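Local coordinates for protein octopine dehydrogenase (Pecten maximus, PDB 3C7A) that catalyses the NADH-dependent reductive condensation of L-arginine with pyruvate to form D-octopine, at residues G11-L17 and W146-I150; V31-F35 and G97-A101; A39-T43 and V71-D75. All blocks are in the same frame, centred on the assembly; numbering follows the deposited sequence.

Interaction 1 (G11-L17 and W146-I150); sequences GNGAHTL and WACRI. With NAD (nicotinamide-adenine-dinucleotide), chain B.
Ile150 and Asn12 share the one hydrogen bond that spans the two segments: Ile150 N donates to Asn12 OD1 at 3.1 Å, tilted from the plane of the side-chain amide. The other arm of that amide faces the cofactor, ND2 donating to NAD O1N at 3.2 Å, so helix, strand and pyrophosphate meet at one group. A leucine here would be likely to leave Ile150 N without this acceptor and NAD O1N without the ND2 donor. Backbone donors complete the polar set. Gly13 N reaches NAD O2N at 2.9 Å and Asn12 N bonds NAD O2A, while Cys148 N, from the strand, holds the carboxamide oxygen O7N. At the helix start, His15 N and ND1 grip Gly11 O from opposite faces of its carbonyl plane; the ND1 bond fixes the rotation of the imidazole.

Apolar contacts flank this core. Ile150 CD1 lies over one face of His15, offset toward the rim and 4.0 Å from the ring centroid. Thr16 CG2 sits squarely over the six-membered ring of Trp146, 3.9 Å from its centroid; chi1 of -53° puts OG1 beside the backbone N, where it bonds Asn12 O and lies 3.9 Å from Cys148 SG. Leu17 CB also packs on Trp146.

Gly11 is the helix N-cap, where a side chain would collide with NAD O5B: the glycine-rich dinucleotide-binding turn of a Rossmann fold.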
loop_
_atom_site.group_PDB
_atom_site.type_symbol
_atom_site.label_atom_id
_atom_site.label_comp_id
_atom_site.label_asym_id
_atom_site.label_seq_id
_atom_site.Cartn_x
_atom_site.Cartn_y
_atom_site.Cartn_z
ATOM N N GLY A 11 12.319 8.604 -2.926
ATOM C CA GLY A 11 12.139 8.914 -1.498
ATOM C C GLY A 11 12.904 8.002 -0.550
ATOM O O GLY A 11 13.950 7.458 -0.915
ATOM N N ASN A 12 12.381 7.839 0.670
ATOM C CA ASN A 12 13.002 6.986 1.699
ATOM C C ASN A 12 13.166 5.529 1.246
ATOM O O ASN A 12 14.225 4.923 1.443
ATOM C CB ASN A 12 12.205 7.023 3.015
ATOM C CG ASN A 12 12.170 8.407 3.661
ATOM O OD1 ASN A 12 13.194 9.081 3.793
ATOM N ND2 ASN A 12 10.984 8.821 4.093
ATOM N N GLY A 13 12.110 4.981 0.641
ATOM C CA GLY A 13 12.097 3.595 0.167
ATOM C C GLY A 13 13.000 3.332 -1.027
ATOM O O GLY A 13 13.665 2.295 -1.090
ATOM N N ALA A 14 13.028 4.274 -1.970
ATOM C CA ALA A 14 13.835 4.146 -3.190
ATOM C C ALA A 14 15.344 4.220 -2.937
ATOM O O ALA A 14 16.120 3.542 -3.619
ATOM C CB ALA A 14 13.411 5.184 -4.226
ATOM N N HIS A 15 15.750 5.045 -1.969
ATOM C CA HIS A 15 17.156 5.139 -1.550
ATOM C C HIS A 15 17.670 3.807 -0.990
ATOM O O HIS A 15 18.754 3.350 -1.365
ATOM C CB HIS A 15 17.349 6.253 -0.509
ATOM C CG HIS A 15 17.561 7.618 -1.096
ATOM N ND1 HIS A 15 16.564 8.316 -1.747
ATOM C CD2 HIS A 15 18.651 8.423 -1.108
ATOM C CE1 HIS A 15 17.035 9.486 -2.144
ATOM N NE2 HIS A 15 18.298 9.576 -1.768
ATOM N N THR A 16 16.884 3.195 -0.101
ATOM C CA THR A 16 17.252 1.932 0.558
ATOM C C THR A 16 17.345 0.749 -0.423
ATOM O O THR A 16 18.327 0.000 -0.399
ATOM C CB THR A 16 16.279 1.587 1.728
ATOM O OG1 THR A 16 16.184 2.698 2.630
ATOM C CG2 THR A 16 16.758 0.357 2.506
ATOM N N LEU A 17 16.334 0.593 -1.278
ATOM C CA LEU A 17 16.281 -0.519 -2.239
ATOM C C LEU A 17 17.414 -0.483 -3.276
ATOM O O LEU A 17 17.999 -1.523 -3.594
ATOM C CB LEU A 17 14.908 -0.589 -2.929
ATOM C CG LEU A 17 14.646 -1.675 -3.987
ATOM C CD1 LEU A 17 14.701 -3.090 -3.399
ATOM C CD2 LEU A 17 13.313 -1.439 -4.685
ATOM N N TRP A 146 10.923 -2.140 5.524
ATOM C CA TRP A 146 11.724 -1.458 6.556
ATOM C C TRP A 146 11.058 -0.195 7.115
ATOM O O TRP A 146 10.153 0.373 6.499
ATOM C CB TRP A 146 13.110 -1.062 6.013
ATOM C CG TRP A 146 13.732 -2.000 5.007
ATOM C CD1 TRP A 146 14.501 -3.099 5.271
ATOM C CD2 TRP A 146 13.664 -1.893 3.577
ATOM N NE1 TRP A 146 14.902 -3.692 4.097
ATOM C CE2 TRP A 146 14.404 -2.972 3.042
ATOM C CE3 TRP A 146 13.043 -0.995 2.696
ATOM C CZ2 TRP A 146 14.538 -3.180 1.663
ATOM C CZ3 TRP A 146 13.178 -1.203 1.323
ATOM C CH2 TRP A 146 13.920 -2.288 0.823
ATOM N N ALA A 147 11.519 0.231 8.292
ATOM C CA ALA A 147 11.290 1.592 8.782
ATOM C C ALA A 147 12.579 2.385 8.551
ATOM O O ALA A 147 13.624 2.055 9.122
ATOM C CB ALA A 147 10.912 1.580 10.257
ATOM N N CYS A 148 12.503 3.416 7.707
ATOM C CA CYS A 148 13.701 4.102 7.199
ATOM C C CYS A 148 13.538 5.618 6.997
ATOM O O CYS A 148 12.428 6.104 6.765
ATOM C CB CYS A 148 14.172 3.440 5.894
ATOM S SG CYS A 148 12.890 3.265 4.605
ATOM N N ARG A 149 14.654 6.350 7.085
ATOM C CA ARG A 149 14.672 7.811 6.902
ATOM C C ARG A 149 15.992 8.319 6.298
ATOM O O ARG A 149 17.076 7.876 6.690
ATOM C CB ARG A 149 14.382 8.530 8.230
ATOM C CG ARG A 149 14.116 10.033 8.098
ATOM C CD ARG A 149 13.874 10.701 9.448
ATOM N NE ARG A 149 12.498 10.529 9.916
ATOM C CZ ARG A 149 11.974 11.140 10.978
ATOM N NH1 ARG A 149 12.702 11.980 11.705
ATOM N NH2 ARG A 149 10.710 10.911 11.314
ATOM N N ILE A 150 15.884 9.254 5.351
ATOM C CA ILE A 150 17.039 9.887 4.694
ATOM C C ILE A 150 17.806 10.813 5.651
ATOM O O ILE A 150 17.200 11.603 6.379
ATOM C CB ILE A 150 16.603 10.683 3.423
ATOM C CG1 ILE A 150 16.126 9.727 2.321
ATOM C CG2 ILE A 150 17.737 11.574 2.899
ATOM C CD1 ILE A 150 15.327 10.400 1.209
HETATM P PA NAD B . 8.259 9.336 0.456
HETATM O O1A NAD B . 7.368 10.349 1.062
HETATM O O2A NAD B . 9.617 9.410 1.044
HETATM O O5B NAD B . 8.316 9.537 -1.147
HETATM C C5B NAD B . 8.625 10.788 -1.734
HETATM C C4B NAD B . 8.871 10.614 -3.233
HETATM O O4B NAD B . 7.641 10.525 -3.933
HETATM C C3B NAD B . 9.622 11.786 -3.853
HETATM O O3B NAD B . 11.016 11.583 -3.871
HETATM C C2B NAD B . 9.050 11.883 -5.255
HETATM O O2B NAD B . 9.806 11.127 -6.175
HETATM C C1B NAD B . 7.656 11.290 -5.127
HETATM N N9A NAD B . 6.688 12.406 -5.059
HETATM C C8A NAD B . 6.279 13.055 -3.919
HETATM N N7A NAD B . 5.402 14.026 -4.260
HETATM C C5A NAD B . 5.243 14.010 -5.602
HETATM C C6A NAD B . 4.465 14.786 -6.456
HETATM N N6A NAD B . 3.905 15.904 -5.995
HETATM N N1A NAD B . 4.499 14.542 -7.820
HETATM C C2A NAD B . 5.303 13.532 -8.322
HETATM N N3A NAD B . 6.074 12.768 -7.463
HETATM C C4A NAD B . 6.046 12.999 -6.121
HETATM O O3 NAD B . 7.595 7.871 0.653
HETATM P PN NAD B . 8.362 6.645 1.374
HETATM O O1N NAD B . 8.731 7.069 2.744
HETATM O O2N NAD B . 9.410 6.130 0.462
HETATM O O5D NAD B . 7.224 5.512 1.535
HETATM C C5D NAD B . 6.512 4.964 0.443
HETATM C C4D NAD B . 5.230 4.292 0.942
HETATM O O4D NAD B . 5.513 3.330 1.950
HETATM C C3D NAD B . 4.259 5.302 1.542
HETATM O O3D NAD B . 2.966 5.062 1.034
HETATM C C2D NAD B . 4.316 5.042 3.037
HETATM O O2D NAD B . 3.067 5.260 3.651
HETATM C C1D NAD B . 4.755 3.583 3.124
HETATM N N1N NAD B . 5.519 3.264 4.355
HETATM C C2N NAD B . 6.635 3.982 4.719
HETATM C C3N NAD B . 7.342 3.659 5.883
HETATM C C7N NAD B . 8.691 4.279 6.145
HETATM O O7N NAD B . 9.311 4.034 7.299
HETATM N N7N NAD B . 9.282 5.113 5.172
HETATM C C4N NAD B . 6.902 2.594 6.675
HETATM C C5N NAD B . 5.773 1.867 6.298
HETATM C C6N NAD B . 5.093 2.215 5.132
#

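Interaction 2 (V31-F35 and G97-A101); sequences VLTLF and GYFQA. With NAD (nicotinamide-adenine-dinucleotide), chain B.
Tyr98 meets Leu34 in two ways, through its ring and through its hydroxyl, where a loop leaving a Rossmann-type strand faces helix 95-102. Leu34 CD1 lies over one face of the phenol, offset toward the rim, 4.1 Å from the ring centroid and 25° off its normal, a CH-pi contact. Leucine and tyrosine run antiparallel, each passing alongside the other. At the far end of the ring, Tyr98 OH accepts a weak hydrogen bond from Leu34 N at 3.5 Å, so the same residue touches the tyrosine with both its main chain and its branch.

The same CD1 methyl also reaches the helix itself, 4.2 Å from Ala101 CB and 3.8 Å from Gly97 O, one turn apart. Leu32 adds a looser apolar contact, its CD2 lying 4.3 Å from Tyr98 CD1. The first bond of the tyrosine side chain does not aim at segment 31-35; with CG beside its own backbone N (chi1 -72°), the long ring nevertheless carries the hydroxyl to the backbone of Thr33 and Leu34.

A second shell holds these residues in place. Leu32 is hydrogen-bonded through its backbone to Val7 and Gly9, and Val31 to Val71 and Thr73, which sets the strand between two parallel neighbours. On the helix side, Phe99 packs against helix 121-129. The CB of Thr33 points away from the helix, and its OG1 bonds Glu38 OE1, an atom that also binds NAD.

Just past Leu34 the chain reaches the cofactor. Phe35, part of the NADH site, has CG anti to its backbone N (chi1 -175°), which carries its ring away from the helix and against the adenine; the base covers one face, and Phe35 CD1 approaches NAD C2A to 3.5 Å.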
loop_
_atom_site.group_PDB
_atom_site.type_symbol
_atom_site.label_atom_id
_atom_site.label_comp_id
_atom_site.label_asym_id
_atom_site.label_seq_id
_atom_site.Cartn_x
_atom_site.Cartn_y
_atom_site.Cartn_z
ATOM N N VAL A 31 17.817 3.543 -12.257
ATOM C CA VAL A 31 16.868 4.347 -11.472
ATOM C C VAL A 31 16.121 5.359 -12.355
ATOM O O VAL A 31 16.742 6.099 -13.124
ATOM C CB VAL A 31 17.574 5.084 -10.288
ATOM C CG1 VAL A 31 16.570 5.876 -9.449
ATOM C CG2 VAL A 31 18.331 4.099 -9.405
ATOM N N LEU A 32 14.792 5.376 -12.233
ATOM C CA LEU A 32 13.929 6.311 -12.968
ATOM C C LEU A 32 13.036 7.126 -12.021
ATOM O O LEU A 32 12.358 6.558 -11.158
ATOM C CB LEU A 32 13.065 5.552 -13.991
ATOM C CG LEU A 32 12.024 6.312 -14.831
ATOM C CD1 LEU A 32 12.679 7.112 -15.954
ATOM C CD2 LEU A 32 10.974 5.361 -15.402
ATOM N N THR A 33 13.047 8.451 -12.191
ATOM C CA THR A 33 12.152 9.365 -11.454
ATOM C C THR A 33 11.598 10.479 -12.357
ATOM O O THR A 33 12.333 11.062 -13.158
ATOM C CB THR A 33 12.818 9.969 -10.174
ATOM O OG1 THR A 33 11.999 11.024 -9.649
ATOM C CG2 THR A 33 14.216 10.519 -10.468
ATOM N N LEU A 34 10.304 10.767 -12.212
ATOM C CA LEU A 34 9.604 11.708 -13.096
ATOM C C LEU A 34 9.145 13.013 -12.417
ATOM O O LEU A 34 8.348 13.767 -12.989
ATOM C CB LEU A 34 8.403 11.018 -13.769
ATOM C CG LEU A 34 8.615 9.752 -14.614
ATOM C CD1 LEU A 34 7.280 9.064 -14.890
ATOM C CD2 LEU A 34 9.351 10.046 -15.919
ATOM N N PHE A 35 9.650 13.278 -11.213
ATOM C CA PHE A 35 9.279 14.483 -10.458
ATOM C C PHE A 35 10.177 15.672 -10.826
ATOM O O PHE A 35 11.240 15.870 -10.232
ATOM C CB PHE A 35 9.298 14.194 -8.946
ATOM C CG PHE A 35 8.824 15.344 -8.082
ATOM C CD1 PHE A 35 7.711 16.106 -8.438
ATOM C CD2 PHE A 35 9.478 15.639 -6.888
ATOM C CE1 PHE A 35 7.276 17.160 -7.634
ATOM C CE2 PHE A 35 9.048 16.685 -6.073
ATOM C CZ PHE A 35 7.943 17.449 -6.448
ATOM N N GLY A 97 1.353 7.991 -13.526
ATOM C CA GLY A 97 2.429 8.544 -14.353
ATOM C C GLY A 97 3.447 7.528 -14.844
ATOM O O GLY A 97 3.921 7.621 -15.979
ATOM N N TYR A 98 3.783 6.559 -13.992
ATOM C CA TYR A 98 4.764 5.524 -14.336
ATOM C C TYR A 98 4.235 4.471 -15.320
ATOM O O TYR A 98 4.980 4.012 -16.189
ATOM C CB TYR A 98 5.349 4.866 -13.075
ATOM C CG TYR A 98 6.307 5.764 -12.314
ATOM C CD1 TYR A 98 7.620 5.951 -12.754
ATOM C CD2 TYR A 98 5.899 6.435 -11.161
ATOM C CE1 TYR A 98 8.503 6.780 -12.064
ATOM C CE2 TYR A 98 6.775 7.268 -10.461
ATOM C CZ TYR A 98 8.073 7.435 -10.919
ATOM O OH TYR A 98 8.941 8.257 -10.233
ATOM N N PHE A 99 2.961 4.098 -15.183
ATOM C CA PHE A 99 2.312 3.161 -16.116
ATOM C C PHE A 99 2.225 3.716 -17.546
ATOM O O PHE A 99 2.441 2.982 -18.516
ATOM C CB PHE A 99 0.912 2.754 -15.626
ATOM C CG PHE A 99 0.912 1.733 -14.505
ATOM C CD1 PHE A 99 1.640 0.549 -14.611
ATOM C CD2 PHE A 99 0.147 1.944 -13.360
ATOM C CE1 PHE A 99 1.630 -0.396 -13.581
ATOM C CE2 PHE A 99 0.126 1.005 -12.325
ATOM C CZ PHE A 99 0.870 -0.168 -12.436
ATOM N N GLN A 100 1.906 5.006 -17.669
ATOM C CA GLN A 100 1.822 5.680 -18.971
ATOM C C GLN A 100 3.177 5.775 -19.683
ATOM O O GLN A 100 3.253 5.616 -20.904
ATOM C CB GLN A 100 1.205 7.079 -18.824
ATOM C CG GLN A 100 -0.311 7.089 -18.603
ATOM C CD GLN A 100 -0.876 8.477 -18.304
ATOM O OE1 GLN A 100 -2.057 8.740 -18.542
ATOM N NE2 GLN A 100 -0.040 9.367 -17.777
ATOM N N ALA A 101 4.237 6.024 -18.914
ATOM C CA ALA A 101 5.585 6.205 -19.465
ATOM C C ALA A 101 6.248 4.909 -19.952
ATOM O O ALA A 101 7.001 4.926 -20.929
ATOM C CB ALA A 101 6.480 6.914 -18.455
HETATM P PA NAD B . 8.259 9.336 0.456
HETATM O O1A NAD B . 7.368 10.349 1.062
HETATM O O2A NAD B . 9.617 9.410 1.044
HETATM O O5B NAD B . 8.316 9.537 -1.147
HETATM C C5B NAD B . 8.625 10.788 -1.734
HETATM C C4B NAD B . 8.871 10.614 -3.233
HETATM O O4B NAD B . 7.641 10.525 -3.933
HETATM C C3B NAD B . 9.622 11.786 -3.853
HETATM O O3B NAD B . 11.016 11.583 -3.871
HETATM C C2B NAD B . 9.050 11.883 -5.255
HETATM O O2B NAD B . 9.806 11.127 -6.175
HETATM C C1B NAD B . 7.656 11.290 -5.127
HETATM N N9A NAD B . 6.688 12.406 -5.059
HETATM C C8A NAD B . 6.279 13.055 -3.919
HETATM N N7A NAD B . 5.402 14.026 -4.260
HETATM C C5A NAD B . 5.243 14.010 -5.602
HETATM C C6A NAD B . 4.465 14.786 -6.456
HETATM N N6A NAD B . 3.905 15.904 -5.995
HETATM N N1A NAD B . 4.499 14.542 -7.820
HETATM C C2A NAD B . 5.303 13.532 -8.322
HETATM N N3A NAD B . 6.074 12.768 -7.463
HETATM C C4A NAD B . 6.046 12.999 -6.121
HETATM O O3 NAD B . 7.595 7.871 0.653
HETATM P PN NAD B . 8.362 6.645 1.374
HETATM O O1N NAD B . 8.731 7.069 2.744
HETATM O O2N NAD B . 9.410 6.130 0.462
HETATM O O5D NAD B . 7.224 5.512 1.535
HETATM C C5D NAD B . 6.512 4.964 0.443
HETATM C C4D NAD B . 5.230 4.292 0.942
HETATM O O4D NAD B . 5.513 3.330 1.950
HETATM C C3D NAD B . 4.259 5.302 1.542
HETATM O O3D NAD B . 2.966 5.062 1.034
HETATM C C2D NAD B . 4.316 5.042 3.037
HETATM O O2D NAD B . 3.067 5.260 3.651
HETATM C C1D NAD B . 4.755 3.583 3.124
HETATM N N1N NAD B . 5.519 3.264 4.355
HETATM C C2N NAD B . 6.635 3.982 4.719
HETATM C C3N NAD B . 7.342 3.659 5.883
HETATM C C7N NAD B . 8.691 4.279 6.145
HETATM O O7N NAD B . 9.311 4.034 7.299
HETATM N N7N NAD B . 9.282 5.113 5.172
HETATM C C4N NAD B . 6.902 2.594 6.675
HETATM C C5N NAD B . 5.773 1.867 6.298
HETATM C C6N NAD B . 5.093 2.215 5.132
#

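Interaction 3 (A39-T43 and V71-D75); sequences AERWT and VITKD
Trp42 presents one face of its indole to Ile72, whose CD1 methyl stands 4.0 Å from the centroid of the five-membered ring and only 6° off its normal. The opposite face is stacked against the ring of His15, so the indole is held between a strand methyl and an imidazole. Val31, on the neighbouring strand 27-32, touches the indole too. The indole reaches this slot because CG lies anti to the backbone N (chi1 -165°), while Ile72 comes across it at about a right angle.

The carboxylate of Glu40 is the second flat group. Its OE2 lies 4.4 Å from Lys74 NZ, beyond a salt bridge, and one water fills the interval. That water donates to Glu40 OE2 at 2.7 Å and accepts from Lys74 NZ at 2.8 Å, joining the opposite charges indirectly between two exposed residues.

Between these two ends the helix lies close on the strand. The contact belongs to a beta-alpha-beta crossover of the Rossmann type: strand 27-32 leads into helix 38-46, and the chain returns, after the hairpin of strands 51-56 and 62-67, to strand 71-73, parallel to and paired with the first. The N-to-C directions of segment 39-43 and strand 71-73 make 144°. At their closest point Ala39 CB rests 3.7 Å from Thr73 C, with Ile72 CG2 just beyond, near Ala39 O.

Water also mediates at the other flank, where Ile72 N donates to a second water at 3.1 Å; Thr43 OG1 has a weak bond to the same water. At the end of the strand, Thr73 OG1 accepts from Asp75 N at 3.1 Å, forming an ST turn, and Asp75 OD1 in turn caps Glu77 N at the start of helix 76-80.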
loop_
_atom_site.group_PDB
_atom_site.type_symbol
_atom_site.label_atom_id
_atom_site.label_comp_id
_atom_site.label_asym_id
_atom_site.label_seq_id
_atom_site.Cartn_x
_atom_site.Cartn_y
_atom_site.Cartn_z
ATOM N N ALA A 39 16.167 13.784 -11.038
ATOM C CA ALA A 39 17.265 12.906 -11.468
ATOM C C ALA A 39 18.607 13.633 -11.621
ATOM O O ALA A 39 19.651 13.096 -11.244
ATOM C CB ALA A 39 16.898 12.174 -12.759
ATOM N N GLU A 40 18.569 14.845 -12.176
ATOM C CA GLU A 40 19.768 15.681 -12.320
ATOM C C GLU A 40 20.319 16.156 -10.972
ATOM O O GLU A 40 21.535 16.280 -10.804
ATOM C CB GLU A 40 19.500 16.884 -13.234
ATOM C CG GLU A 40 19.422 16.546 -14.721
ATOM C CD GLU A 40 19.545 17.771 -15.617
ATOM O OE1 GLU A 40 20.541 18.517 -15.484
ATOM O OE2 GLU A 40 18.652 17.981 -16.463
ATOM N N ARG A 41 19.419 16.418 -10.022
ATOM C CA ARG A 41 19.796 16.824 -8.661
ATOM C C ARG A 41 20.536 15.711 -7.910
ATOM O O ARG A 41 21.502 15.981 -7.191
ATOM C CB ARG A 41 18.564 17.263 -7.855
ATOM C CG ARG A 41 17.843 18.508 -8.374
ATOM C CD ARG A 41 18.595 19.801 -8.055
ATOM N NE ARG A 41 17.743 20.979 -8.232
ATOM C CZ ARG A 41 18.188 22.227 -8.365
ATOM N NH1 ARG A 41 19.491 22.487 -8.355
ATOM N NH2 ARG A 41 17.325 23.223 -8.516
ATOM N N TRP A 42 20.072 14.473 -8.084
ATOM C CA TRP A 42 20.683 13.286 -7.470
ATOM C C TRP A 42 22.106 13.051 -7.994
ATOM O O TRP A 42 23.032 12.849 -7.206
ATOM C CB TRP A 42 19.806 12.046 -7.724
ATOM C CG TRP A 42 20.101 10.824 -6.857
ATOM C CD1 TRP A 42 21.296 10.483 -6.279
ATOM C CD2 TRP A 42 19.184 9.771 -6.516
ATOM N NE1 TRP A 42 21.172 9.302 -5.588
ATOM C CE2 TRP A 42 19.889 8.842 -5.715
ATOM C CE3 TRP A 42 17.832 9.528 -6.801
ATOM C CZ2 TRP A 42 19.288 7.686 -5.198
ATOM C CZ3 TRP A 42 17.232 8.378 -6.283
ATOM C CH2 TRP A 42 17.964 7.472 -5.492
ATOM N N THR A 43 22.271 13.089 -9.317
ATOM C CA THR A 43 23.563 12.834 -9.974
ATOM C C THR A 43 24.656 13.833 -9.557
ATOM O O THR A 43 25.818 13.452 -9.376
ATOM C CB THR A 43 23.422 12.818 -11.523
ATOM O OG1 THR A 43 22.350 11.944 -11.904
ATOM C CG2 THR A 43 24.708 12.339 -12.192
ATOM N N VAL A 71 22.906 3.836 -13.837
ATOM C CA VAL A 71 22.402 5.118 -14.351
ATOM C C VAL A 71 21.207 5.655 -13.543
ATOM O O VAL A 71 20.400 4.879 -13.023
ATOM C CB VAL A 71 22.073 5.036 -15.884
ATOM C CG1 VAL A 71 20.881 4.119 -16.159
ATOM C CG2 VAL A 71 21.857 6.428 -16.484
ATOM N N ILE A 72 21.127 6.983 -13.425
ATOM C CA ILE A 72 19.999 7.675 -12.785
ATOM C C ILE A 72 19.460 8.748 -13.743
ATOM O O ILE A 72 20.150 9.729 -14.033
ATOM C CB ILE A 72 20.401 8.305 -11.417
ATOM C CG1 ILE A 72 20.952 7.235 -10.462
ATOM C CG2 ILE A 72 19.210 9.030 -10.782
ATOM C CD1 ILE A 72 21.744 7.779 -9.276
ATOM N N THR A 73 18.228 8.560 -14.221
ATOM C CA THR A 73 17.694 9.354 -15.341
ATOM C C THR A 73 16.173 9.600 -15.297
ATOM O O THR A 73 15.461 9.020 -14.473
ATOM C CB THR A 73 18.085 8.708 -16.708
ATOM O OG1 THR A 73 17.611 9.519 -17.791
ATOM C CG2 THR A 73 17.506 7.295 -16.839
ATOM N N LYS A 74 15.694 10.469 -16.191
ATOM C CA LYS A 74 14.257 10.710 -16.375
ATOM C C LYS A 74 13.719 10.159 -17.708
ATOM O O LYS A 74 12.523 10.280 -17.997
ATOM C CB LYS A 74 13.927 12.206 -16.236
ATOM C CG LYS A 74 14.347 13.079 -17.421
ATOM C CD LYS A 74 13.658 14.439 -17.373
ATOM C CE LYS A 74 14.007 15.298 -18.581
ATOM N NZ LYS A 74 15.415 15.793 -18.551
ATOM N N ASP A 75 14.605 9.557 -18.504
ATOM C CA ASP A 75 14.266 9.021 -19.829
ATOM C C ASP A 75 13.846 7.543 -19.742
ATOM O O ASP A 75 14.668 6.687 -19.406
ATOM C CB ASP A 75 15.464 9.195 -20.780
ATOM C CG ASP A 75 15.143 8.853 -22.239
ATOM O OD1 ASP A 75 14.064 8.292 -22.536
ATOM O OD2 ASP A 75 15.997 9.147 -23.104
HETATM O O HOH W 1 16.126 17.081 -16.194
HETATM O O HOH W 2 23.397 9.144 -13.710
#

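In the fold
All three contacts reach one sheet, that of the nucleotide-binding domain, and two of them touch NAD at separate points: interaction 1 at the pyrophosphate and carboxamide, interaction 2 at the adenine. Their centres lie 18 Å apart and their nearest atoms about 6 Å, without touching. Interaction 3 does not touch the ligand; its Trp42 side chain comes to about 7 Å from NAD. It meets interaction 1 where His15 CE1 lies 4.0 Å from Trp42 CH2. Interactions 2 and 3, with centres 12 Å apart, are joined more directly, through the probable strand-pairing hydrogen bonds Val31 N to Val71 O (3.0 Å) and Thr73 N to Val31 O (3.1 Å).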